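Local coordinates for protein fructose-bisphosphate aldolase (Slackia heliotrinireducens, PDB 4MOZ) that belongs to the DeoC/LacD family of aldolases and folds as a TIM barrel, an eight-stranded parallel barrel ringed by helices, at residues D25-A30 against A206-V211; T34-L39 against D257-G262; N212-T217 against E224-A229; V228-A231 against G237-C240. All coordinates share one frame; numbering follows the deposited sequence.

Contact 1. Residues D25-A30 against A206-V211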
loop_
_atom_site.group_PDB
_atom_site.type_symbol
_atom_site.label_atom_id
_atom_site.label_comp_id
_atom_site.label_asym_id
_atom_site.label_seq_id
_atom_site.Cartn_x
_atom_site.Cartn_y
_atom_site.Cartn_z
ATOM N N ASP C 25 -33.908 -9.680 8.091
ATOM C CA ASP C 25 -33.901 -11.088 7.692
ATOM C C ASP C 25 -32.694 -11.807 8.292
ATOM O O ASP C 25 -32.831 -12.873 8.889
ATOM C CB ASP C 25 -33.868 -11.230 6.166
ATOM C CG ASP C 25 -35.188 -10.869 5.501
ATOM O OD1 ASP C 25 -36.212 -10.700 6.196
ATOM O OD2 ASP C 25 -35.197 -10.754 4.259
ATOM N N ASN C 26 -31.519 -11.201 8.146
ATOM C CA ASN C 26 -30.264 -11.822 8.575
ATOM C C ASN C 26 -30.089 -11.857 10.088
ATOM O O ASN C 26 -29.551 -12.825 10.636
ATOM C CB ASN C 26 -29.068 -11.148 7.899
ATOM C CG ASN C 26 -28.973 -11.482 6.419
ATOM O OD1 ASN C 26 -29.258 -12.610 6.003
ATOM N ND2 ASN C 26 -28.565 -10.504 5.614
ATOM N N TYR C 27 -30.549 -10.803 10.755
ATOM C CA TYR C 27 -30.518 -10.748 12.209
ATOM C C TYR C 27 -31.456 -11.802 12.811
ATOM O O TYR C 27 -31.100 -12.476 13.783
ATOM C CB TYR C 27 -30.902 -9.357 12.697
ATOM C CG TYR C 27 -30.477 -9.083 14.116
ATOM C CD1 TYR C 27 -31.265 -9.483 15.194
ATOM C CD2 TYR C 27 -29.282 -8.415 14.383
ATOM C CE1 TYR C 27 -30.871 -9.226 16.500
ATOM C CE2 TYR C 27 -28.881 -8.154 15.680
ATOM C CZ TYR C 27 -29.676 -8.560 16.732
ATOM O OH TYR C 27 -29.272 -8.303 18.019
HETATM N N MSE C 28 -32.643 -11.942 12.221
HETATM C CA MSE C 28 -33.610 -12.962 12.639
HETATM C C MSE C 28 -33.079 -14.376 12.397
HETATM O O MSE C 28 -33.201 -15.237 13.265
HETATM C CB MSE C 28 -34.962 -12.775 11.936
HETATM C CG MSE C 28 -35.712 -11.508 12.331
HETATM SE SE MSE C 28 -36.350 -11.520 14.182
HETATM C CE MSE C 28 -37.900 -12.692 13.950
ATOM N N LYS C 29 -32.488 -14.610 11.225
ATOM C CA LYS C 29 -31.892 -15.907 10.916
ATOM C C LYS C 29 -30.769 -16.243 11.896
ATOM O O LYS C 29 -30.773 -17.308 12.515
ATOM C CB LYS C 29 -31.351 -15.934 9.491
ATOM C CG LYS C 29 -32.386 -16.147 8.401
ATOM C CD LYS C 29 -31.675 -16.182 7.059
ATOM C CE LYS C 29 -32.618 -15.955 5.892
ATOM N NZ LYS C 29 -31.829 -15.833 4.634
ATOM N N ALA C 30 -29.823 -15.318 12.047
ATOM C CA ALA C 30 -28.636 -15.540 12.876
ATOM C C ALA C 30 -28.979 -15.844 14.327
ATOM O O ALA C 30 -28.342 -16.692 14.951
ATOM C CB ALA C 30 -27.699 -14.350 12.797
ATOM N N ALA C 206 -20.026 -2.975 15.319
ATOM C CA ALA C 206 -20.374 -4.395 15.252
ATOM C C ALA C 206 -21.763 -4.690 15.821
ATOM O O ALA C 206 -22.245 -3.993 16.717
ATOM C CB ALA C 206 -19.325 -5.237 15.964
ATOM N N ASP C 207 -22.403 -5.722 15.281
ATOM C CA ASP C 207 -23.651 -6.225 15.834
ATOM C C ASP C 207 -23.401 -7.097 17.059
ATOM O O ASP C 207 -24.174 -7.065 18.024
ATOM C CB ASP C 207 -24.404 -7.007 14.767
ATOM C CG ASP C 207 -24.768 -6.149 13.588
ATOM O OD1 ASP C 207 -25.492 -5.147 13.786
ATOM O OD2 ASP C 207 -24.301 -6.448 12.474
ATOM N N PHE C 208 -22.321 -7.876 17.006
ATOM C CA PHE C 208 -21.908 -8.735 18.105
ATOM C C PHE C 208 -20.400 -8.676 18.291
ATOM O O PHE C 208 -19.659 -8.439 17.334
ATOM C CB PHE C 208 -22.341 -10.188 17.862
ATOM C CG PHE C 208 -23.830 -10.384 17.853
ATOM C CD1 PHE C 208 -24.531 -10.551 19.043
ATOM C CD2 PHE C 208 -24.535 -10.396 16.652
ATOM C CE1 PHE C 208 -25.908 -10.721 19.036
ATOM C CE2 PHE C 208 -25.910 -10.571 16.639
ATOM C CZ PHE C 208 -26.597 -10.735 17.831
ATOM N N VAL C 209 -19.957 -8.884 19.527
ATOM C CA VAL C 209 -18.537 -8.949 19.846
ATOM C C VAL C 209 -18.238 -10.233 20.616
ATOM O O VAL C 209 -18.907 -10.546 21.607
ATOM C CB VAL C 209 -18.044 -7.700 20.625
ATOM C CG1 VAL C 209 -18.885 -7.435 21.869
ATOM C CG2 VAL C 209 -16.567 -7.827 20.986
ATOM N N LYS C 210 -17.248 -10.981 20.139
ATOM C CA LYS C 210 -16.796 -12.187 20.814
ATOM C C LYS C 210 -15.518 -11.890 21.590
ATOM O O LYS C 210 -14.531 -11.452 21.015
ATOM C CB LYS C 210 -16.617 -13.336 19.800
ATOM C CG LYS C 210 -15.652 -14.454 20.179
ATOM C CD LYS C 210 -15.973 -15.178 21.475
ATOM C CE LYS C 210 -15.013 -16.347 21.669
ATOM N NZ LYS C 210 -14.433 -16.420 23.036
ATOM N N VAL C 211 -15.563 -12.114 22.898
ATOM C CA VAL C 211 -14.414 -11.891 23.780
ATOM C C VAL C 211 -14.116 -13.150 24.586
ATOM O O VAL C 211 -14.937 -14.059 24.648
ATOM C CB VAL C 211 -14.650 -10.714 24.766
ATOM C CG1 VAL C 211 -14.751 -9.383 24.028
ATOM C CG2 VAL C 211 -15.888 -10.956 25.625
HETATM O O HOH W 1 -26.790 -6.206 18.265
#
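The rings of Tyr-27 and Phe-208 lie nearly parallel, with planes 22° apart, but they are slid so far along each other that they barely overlap, and their centroids stand 5.7 Å apart. This is less than a proper offset stack: contact is made through OH, CZ and CE2 of Tyr-27 and through CZ and CE2 of Phe-208, the side chains crossing at a slant. Phe-208 CZ sits 3.6 Å from Tyr-27 OH, and Tyr-27 CE2 comes to 3.9 Å from Phe-208 CE2. A water occupies the edge of the tyrosine ring, in its plane. Tyr-27 OH gives its proton to this water at 3.3 Å, and the water in turn donates to the backbone O of Asp-207 at 2.8 Å, bridging helix to strand. With CG of Tyr-27 anti to the backbone N (chi1 -161°), the ring stretches from a bond that does not itself face the strand until its far end reaches it. The helix 20-30 precedes the first strand of the TIM barrel and lies near the start of strand 208-210. The neighbouring carboxylate of Asp-207 ties several parts together: OD1 bonds Tyr-23 OH and forms a salt bridge with Arg-89 of the second subunit, while OD2 takes Val-173 N and His-167 NE2. The tyrosine thus serves two chemistries at once, its ring carbons packing against a buried phenylalanine and its hydroxyl reaching a strand carbonyl through one water.

Contact 2. Residues T34-L39 against D257-G262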
loop_
_atom_site.group_PDB
_atom_site.type_symbol
_atom_site.label_atom_id
_atom_site.label_comp_id
_atom_site.label_asym_id
_atom_site.label_seq_id
_atom_site.Cartn_x
_atom_site.Cartn_y
_atom_site.Cartn_z
ATOM N N THR C 34 -34.600 -15.043 18.171
ATOM C CA THR C 34 -34.541 -14.917 19.626
ATOM C C THR C 34 -33.809 -13.669 20.121
ATOM O O THR C 34 -34.002 -13.251 21.260
ATOM C CB THR C 34 -33.860 -16.133 20.286
ATOM O OG1 THR C 34 -32.440 -16.066 20.084
ATOM C CG2 THR C 34 -34.417 -17.445 19.736
ATOM N N GLY C 35 -32.956 -13.094 19.279
ATOM C CA GLY C 35 -32.090 -11.990 19.696
ATOM C C GLY C 35 -30.809 -12.480 20.352
ATOM O O GLY C 35 -29.977 -11.680 20.775
ATOM N N ARG C 36 -30.652 -13.798 20.438
ATOM C CA ARG C 36 -29.471 -14.417 21.041
ATOM C C ARG C 36 -28.654 -15.132 19.969
ATOM O O ARG C 36 -29.217 -15.765 19.074
ATOM C CB ARG C 36 -29.886 -15.417 22.124
ATOM C CG ARG C 36 -30.603 -14.813 23.324
ATOM C CD ARG C 36 -29.706 -14.760 24.551
ATOM N NE ARG C 36 -30.467 -14.417 25.752
ATOM C CZ ARG C 36 -31.007 -15.298 26.593
ATOM N NH1 ARG C 36 -30.873 -16.606 26.392
ATOM N NH2 ARG C 36 -31.683 -14.865 27.646
ATOM N N LEU C 37 -27.331 -15.044 20.059
ATOM C CA LEU C 37 -26.479 -15.650 19.040
ATOM C C LEU C 37 -25.764 -16.903 19.524
ATOM O O LEU C 37 -24.894 -16.834 20.398
ATOM C CB LEU C 37 -25.460 -14.642 18.487
ATOM C CG LEU C 37 -24.541 -15.145 17.360
ATOM C CD1 LEU C 37 -25.326 -15.437 16.089
ATOM C CD2 LEU C 37 -23.420 -14.154 17.080
HETATM N N MSE C 38 -26.144 -18.039 18.946
HETATM C CA MSE C 38 -25.418 -19.292 19.133
HETATM C C MSE C 38 -24.517 -19.467 17.919
HETATM O O MSE C 38 -24.993 -19.784 16.827
HETATM C CB MSE C 38 -26.388 -20.473 19.280
HETATM C CG MSE C 38 -25.747 -21.778 19.745
HETATM SE SE MSE C 38 -24.514 -22.563 18.433
HETATM C CE MSE C 38 -24.263 -24.321 19.257
ATOM N N LEU C 39 -23.220 -19.240 18.110
ATOM C CA LEU C 39 -22.248 -19.298 17.019
ATOM C C LEU C 39 -21.411 -20.574 17.071
ATOM O O LEU C 39 -20.738 -20.852 18.068
ATOM C CB LEU C 39 -21.346 -18.052 17.033
ATOM C CG LEU C 39 -20.318 -17.897 15.901
ATOM C CD1 LEU C 39 -20.142 -16.437 15.513
ATOM C CD2 LEU C 39 -18.970 -18.528 16.245
ATOM N N ASP C 257 -24.375 -18.880 33.265
ATOM C CA ASP C 257 -23.913 -17.751 34.076
ATOM C C ASP C 257 -23.569 -16.528 33.233
ATOM O O ASP C 257 -23.901 -15.405 33.606
ATOM C CB ASP C 257 -22.707 -18.151 34.931
ATOM C CG ASP C 257 -23.066 -19.136 36.032
ATOM O OD1 ASP C 257 -24.271 -19.353 36.291
ATOM O OD2 ASP C 257 -22.138 -19.699 36.644
ATOM N N GLN C 258 -22.908 -16.753 32.099
ATOM C CA GLN C 258 -22.506 -15.666 31.209
ATOM C C GLN C 258 -23.707 -14.878 30.697
ATOM O O GLN C 258 -23.650 -13.653 30.597
ATOM C CB GLN C 258 -21.670 -16.196 30.040
ATOM C CG GLN C 258 -20.245 -16.575 30.427
ATOM C CD GLN C 258 -19.541 -17.435 29.391
ATOM O OE1 GLN C 258 -20.092 -17.740 28.326
ATOM N NE2 GLN C 258 -18.312 -17.837 29.701
ATOM N N ILE C 259 -24.795 -15.580 30.385
ATOM C CA ILE C 259 -26.007 -14.933 29.902
ATOM C C ILE C 259 -26.719 -14.188 31.033
ATOM O O ILE C 259 -26.939 -12.981 30.941
ATOM C CB ILE C 259 -26.978 -15.932 29.234
ATOM C CG1 ILE C 259 -26.342 -16.542 27.979
ATOM C CG2 ILE C 259 -28.297 -15.243 28.886
ATOM C CD1 ILE C 259 -27.079 -17.743 27.417
ATOM N N TYR C 260 -27.060 -14.904 32.100
ATOM C CA TYR C 260 -27.969 -14.372 33.112
ATOM C C TYR C 260 -27.278 -13.539 34.189
ATOM O O TYR C 260 -27.900 -12.659 34.773
ATOM C CB TYR C 260 -28.864 -15.484 33.690
ATOM C CG TYR C 260 -29.720 -16.144 32.618
ATOM C CD1 TYR C 260 -30.861 -15.508 32.116
ATOM C CD2 TYR C 260 -29.368 -17.385 32.078
ATOM C CE1 TYR C 260 -31.634 -16.098 31.122
ATOM C CE2 TYR C 260 -30.135 -17.983 31.085
ATOM C CZ TYR C 260 -31.264 -17.339 30.609
ATOM O OH TYR C 260 -32.027 -17.928 29.623
ATOM N N ILE C 261 -25.995 -13.797 34.427
ATOM C CA ILE C 261 -25.213 -12.976 35.351
ATOM C C ILE C 261 -24.323 -11.992 34.582
ATOM O O ILE C 261 -24.252 -10.807 34.926
ATOM C CB ILE C 261 -24.374 -13.836 36.330
ATOM C CG1 ILE C 261 -25.293 -14.751 37.155
ATOM C CG2 ILE C 261 -23.526 -12.952 37.240
ATOM C CD1 ILE C 261 -24.580 -15.867 37.895
ATOM N N GLY C 262 -23.666 -12.484 33.533
ATOM C CA GLY C 262 -22.700 -11.685 32.778
ATOM C C GLY C 262 -23.288 -10.785 31.706
ATOM O O GLY C 262 -22.583 -9.948 31.145
#
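Arg-36, just ahead of the first barrel strand, lays its guanidinium group against Ile-259 and Tyr-260 near the end of helix 248-260. In this TIM barrel that helix connects strand 237-240 to strand 266-269, the strand that closes the barrel by pairing with strand 37-41. The tight part is centred on one methyl group. Ile-259 CG2 stands 3.5 Å above the guanidinium plane, over its centre, with Arg-36 CZ at 3.6 Å. The same methyl lies over the middle of one face of the Tyr-260 ring, 3.8 Å above it, and so fills the corner formed by two flat groups set nearly at right angles (85°). A bend in the arginine chain (chi2 -106°) turns the flat group over the isoleucine. The looser part is the outer side, where Tyr-260 is exposed. Its hydroxyl lies at the guanidinium edge, near that plane, but Arg-36 NH2 and Tyr-260 OH are 3.7 Å apart, a contact without a hydrogen bond. Each polar end looks elsewhere instead: Arg-36 NH1 bonds the backbone O of Thr-292, and Tyr-260 OH bonds Asp-295 OD1, to which Arg-36 NH2 adds only a long, weak ion pair. Both polar ends thus meet residues at and just past the end of helix 278-294. Both backbones are locally held as well. Asp-257 O receives the N-H groups of Ile-261 and Gly-262 as the helix finishes, and at the root of the arginine an ST turn is closed by Arg-36 N donating to Thr-34 OG1 at 2.9 Å.

Contact 3. Residues N212-T217 against E224-A229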
loop_
_atom_site.group_PDB
_atom_site.type_symbol
_atom_site.label_atom_id
_atom_site.label_comp_id
_atom_site.label_asym_id
_atom_site.label_seq_id
_atom_site.Cartn_x
_atom_site.Cartn_y
_atom_site.Cartn_z
ATOM N N ASN C 212 -12.937 -13.203 25.194
ATOM C CA ASN C 212 -12.630 -14.226 26.181
ATOM C C ASN C 212 -13.373 -13.942 27.479
ATOM O O ASN C 212 -13.660 -12.776 27.781
ATOM C CB ASN C 212 -11.133 -14.252 26.473
ATOM C CG ASN C 212 -10.339 -14.918 25.378
ATOM O OD1 ASN C 212 -10.730 -15.968 24.865
ATOM N ND2 ASN C 212 -9.211 -14.313 25.014
ATOM N N PRO C 213 -13.692 -14.998 28.255
ATOM C CA PRO C 213 -14.180 -14.728 29.603
ATOM C C PRO C 213 -13.065 -14.105 30.449
ATOM O O PRO C 213 -11.920 -14.554 30.375
ATOM C CB PRO C 213 -14.560 -16.120 30.129
ATOM C CG PRO C 213 -13.772 -17.080 29.297
ATOM C CD PRO C 213 -13.665 -16.441 27.948
ATOM N N PRO C 214 -13.385 -13.050 31.221
ATOM C CA PRO C 214 -12.392 -12.474 32.131
ATOM C C PRO C 214 -12.126 -13.390 33.322
ATOM O O PRO C 214 -12.995 -14.171 33.701
ATOM C CB PRO C 214 -13.054 -11.179 32.607
ATOM C CG PRO C 214 -14.519 -11.407 32.427
ATOM C CD PRO C 214 -14.650 -12.290 31.219
ATOM N N VAL C 215 -10.932 -13.296 33.901
ATOM C CA VAL C 215 -10.617 -14.040 35.122
ATOM C C VAL C 215 -11.488 -13.580 36.299
ATOM O O VAL C 215 -11.982 -12.445 36.321
ATOM C CB VAL C 215 -9.120 -13.935 35.517
ATOM C CG1 VAL C 215 -8.235 -14.626 34.489
ATOM C CG2 VAL C 215 -8.698 -12.482 35.721
ATOM N N ALA C 216 -11.684 -14.478 37.261
ATOM C CA ALA C 216 -12.272 -14.111 38.541
ATOM C C ALA C 216 -11.271 -13.263 39.314
ATOM O O ALA C 216 -10.057 -13.411 39.148
ATOM C CB ALA C 216 -12.638 -15.352 39.339
ATOM N N THR C 217 -11.788 -12.364 40.140
ATOM C CA THR C 217 -10.959 -11.559 41.035
ATOM C C THR C 217 -11.437 -11.769 42.474
ATOM O O THR C 217 -12.430 -12.467 42.705
ATOM C CB THR C 217 -10.995 -10.060 40.654
ATOM O OG1 THR C 217 -12.353 -9.636 40.475
ATOM C CG2 THR C 217 -10.223 -9.812 39.361
ATOM N N GLU C 224 -19.503 -12.192 36.835
ATOM C CA GLU C 224 -19.773 -10.867 37.389
ATOM C C GLU C 224 -18.897 -9.797 36.734
ATOM O O GLU C 224 -19.368 -8.694 36.450
ATOM C CB GLU C 224 -19.600 -10.866 38.909
ATOM C CG GLU C 224 -20.750 -11.537 39.646
ATOM C CD GLU C 224 -20.509 -11.670 41.138
ATOM O OE1 GLU C 224 -19.345 -11.548 41.583
ATOM O OE2 GLU C 224 -21.496 -11.905 41.870
ATOM N N ASN C 225 -17.632 -10.143 36.491
ATOM C CA ASN C 225 -16.702 -9.284 35.755
ATOM C C ASN C 225 -17.138 -9.042 34.307
ATOM O O ASN C 225 -16.985 -7.937 33.783
ATOM C CB ASN C 225 -15.283 -9.861 35.804
ATOM C CG ASN C 225 -14.537 -9.480 37.075
ATOM O OD1 ASN C 225 -14.688 -8.371 37.586
ATOM N ND2 ASN C 225 -13.713 -10.394 37.580
ATOM N N LEU C 226 -17.694 -10.078 33.679
ATOM C CA LEU C 226 -18.210 -9.994 32.312
ATOM C C LEU C 226 -19.372 -9.007 32.157
ATOM O O LEU C 226 -19.547 -8.418 31.087
ATOM C CB LEU C 226 -18.632 -11.381 31.809
ATOM C CG LEU C 226 -19.016 -11.524 30.329
ATOM C CD1 LEU C 226 -17.838 -11.216 29.412
ATOM C CD2 LEU C 226 -19.570 -12.911 30.038
ATOM N N ALA C 227 -20.164 -8.835 33.217
ATOM C CA ALA C 227 -21.274 -7.873 33.214
ATOM C C ALA C 227 -20.819 -6.455 32.854
ATOM O O ALA C 227 -21.529 -5.734 32.152
ATOM C CB ALA C 227 -22.001 -7.879 34.550
ATOM N N VAL C 228 -19.636 -6.073 33.331
ATOM C CA VAL C 228 -19.051 -4.767 33.023
ATOM C C VAL C 228 -18.765 -4.634 31.516
ATOM O O VAL C 228 -18.997 -3.576 30.920
ATOM C CB VAL C 228 -17.772 -4.525 33.859
ATOM C CG1 VAL C 228 -17.082 -3.229 33.456
ATOM C CG2 VAL C 228 -18.113 -4.504 35.341
ATOM N N ALA C 229 -18.283 -5.717 30.912
ATOM C CA ALA C 229 -17.996 -5.745 29.481
ATOM C C ALA C 229 -19.271 -5.689 28.641
ATOM O O ALA C 229 -19.318 -4.989 27.627
ATOM C CB ALA C 229 -17.173 -6.974 29.128
#
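In Asn-225 and Thr-217 the first torsions set up the polar half of the contact: the asparagine's CG is anti to the carbonyl carbon (chi1 -84°), carrying the amide from the helix to the loop, and the threonine's OG1 stands between its own N and carbonyl carbon (chi1 49°), where the amide can reach it. Asn-225 ND2 makes two bonds. One runs to Val-215 O at 3.0 Å, in the carbonyl plane but noticeably bent at the hydrogen and tilted from the asparagine's amide plane. The other, to Thr-217 OG1, is longer at 3.3 Å but nearly straight (169°) and in that amide plane. Nearer the strand along the loop, the Pro-214 ring packs on the helix, its CG 3.7 Å from Leu-226 N and 3.8 Å from Asn-225 CB, its CD 3.8 Å from Leu-226 CD1. The loop follows strand 208-210 and leads into helix 222-232 within a beta-alpha-beta unit of the barrel. Ser-222 OG, at the helix start, bonds Pro-214 O. Both N-H groups of a single amide are thus spent on the loop, which fixes the rotation of that amide and folds the connection back on the helix it introduces.

Contact 4. Residues V228-A231 against G237-C240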
loop_
_atom_site.group_PDB
_atom_site.type_symbol
_atom_site.label_atom_id
_atom_site.label_comp_id
_atom_site.label_asym_id
_atom_site.label_seq_id
_atom_site.Cartn_x
_atom_site.Cartn_y
_atom_site.Cartn_z
ATOM N N VAL C 228 -19.636 -6.073 33.331
ATOM C CA VAL C 228 -19.051 -4.767 33.023
ATOM C C VAL C 228 -18.765 -4.634 31.516
ATOM O O VAL C 228 -18.997 -3.576 30.920
ATOM C CB VAL C 228 -17.772 -4.525 33.859
ATOM C CG1 VAL C 228 -17.082 -3.229 33.456
ATOM C CG2 VAL C 228 -18.113 -4.504 35.341
ATOM N N ALA C 229 -18.283 -5.717 30.912
ATOM C CA ALA C 229 -17.996 -5.745 29.481
ATOM C C ALA C 229 -19.271 -5.689 28.641
ATOM O O ALA C 229 -19.318 -4.989 27.627
ATOM C CB ALA C 229 -17.173 -6.974 29.128
ATOM N N SER C 230 -20.298 -6.421 29.072
ATOM C CA SER C 230 -21.589 -6.407 28.391
ATOM C C SER C 230 -22.204 -5.012 28.422
ATOM O O SER C 230 -22.862 -4.597 27.466
ATOM C CB SER C 230 -22.540 -7.424 29.015
ATOM O OG SER C 230 -22.098 -8.745 28.750
ATOM N N ALA C 231 -21.974 -4.298 29.525
ATOM C CA ALA C 231 -22.434 -2.923 29.670
ATOM C C ALA C 231 -21.664 -2.000 28.726
ATOM O O ALA C 231 -22.273 -1.194 28.020
ATOM C CB ALA C 231 -22.305 -2.462 31.117
ATOM N N GLY C 237 -24.161 -6.713 20.978
ATOM C CA GLY C 237 -24.338 -7.915 21.787
ATOM C C GLY C 237 -23.023 -8.626 22.021
ATOM O O GLY C 237 -22.264 -8.867 21.082
ATOM N N LEU C 238 -22.745 -8.955 23.277
ATOM C CA LEU C 238 -21.504 -9.631 23.626
ATOM C C LEU C 238 -21.716 -11.138 23.639
ATOM O O LEU C 238 -22.670 -11.635 24.239
ATOM C CB LEU C 238 -20.995 -9.144 24.983
ATOM C CG LEU C 238 -19.730 -9.785 25.560
ATOM C CD1 LEU C 238 -19.019 -8.790 26.463
ATOM C CD2 LEU C 238 -20.037 -11.083 26.301
ATOM N N VAL C 239 -20.836 -11.867 22.965
ATOM C CA VAL C 239 -20.858 -13.321 23.061
ATOM C C VAL C 239 -19.549 -13.788 23.670
ATOM O O VAL C 239 -18.499 -13.179 23.461
ATOM C CB VAL C 239 -21.170 -14.034 21.721
ATOM C CG1 VAL C 239 -22.391 -13.416 21.053
ATOM C CG2 VAL C 239 -19.985 -14.006 20.778
ATOM N N CYS C 240 -19.625 -14.855 24.446
ATOM C CA CYS C 240 -18.462 -15.346 25.149
ATOM C C CYS C 240 -18.239 -16.824 24.838
ATOM O O CYS C 240 -18.809 -17.358 23.878
ATOM C CB CYS C 240 -18.643 -15.104 26.645
ATOM S SG CYS C 240 -17.096 -15.013 27.557
#
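Leu-238, Ser-230 and Ala-229 supply the whole of this contact, with the leucine giving the largest share. It is helix-against-sheet packing within a beta-alpha-beta unit of the TIM barrel: helix 222-232 lies on the outside of the strand 237-240 that it precedes, and Leu-238 is the residue whose side chain leaves the strand toward it. With chi1 at 177° the leucine's CG is swung away from its own N, which puts CD1 foremost. That methyl settles against the helix, 3.7 Å from both Ser-230 N and Ala-229 CB. The small side chains at both positions are consistent with the close approach of helix and strand, the CA atoms of Ser-230 and Leu-238 being 5.8 Å apart. Ser-230 lies alongside the leucine, its OG 3.8 Å from Leu-238 CD1 and 3.9 Å from Leu-238 CB, but these are van der Waals contacts. The hydroxyl has its polar partner outside, in the backbone O of Gly-262, and makes a further weak bond to Leu-226 O one turn earlier in its own helix. Around the same leucine close Leu-226, Val-209 of the adjoining strand and Ala-198 of helix 191-204, which also touches Ala-229. Val-239, next along the strand, points the other way and packs on Phe-208 and Lys-210. The contact is therefore held by van der Waals packing of a leucine on the helix backbone and two small side chains, and the serine hydroxyl among them does not rely on the leucine for a polar partner.

All four contacts belong to one TIM barrel. Contacts 3 and 4 share Val-228 and Ala-229 on helix 222-232 and lie about 9 Å apart between centres. Contact 1 is joined to contact 4 through neighbouring strands, with probable hydrogen bonds from Val-239 N to Val-209 O (2.7 Å) and from Val-209 N to Gly-237 O (2.8 Å). Contact 2 adjoins contact 4 at about 9 Å between centres, where Gln-258 OE1 packs 3.4 Å from Cys-240 CB, and reaches contact 1 where Leu-37 CD2 packs on Phe-208 CG (3.9 Å). Contacts 1 and 3 are the most widely separated, about 21 Å between centres, at the beginning of strand 208-210 and beyond its end.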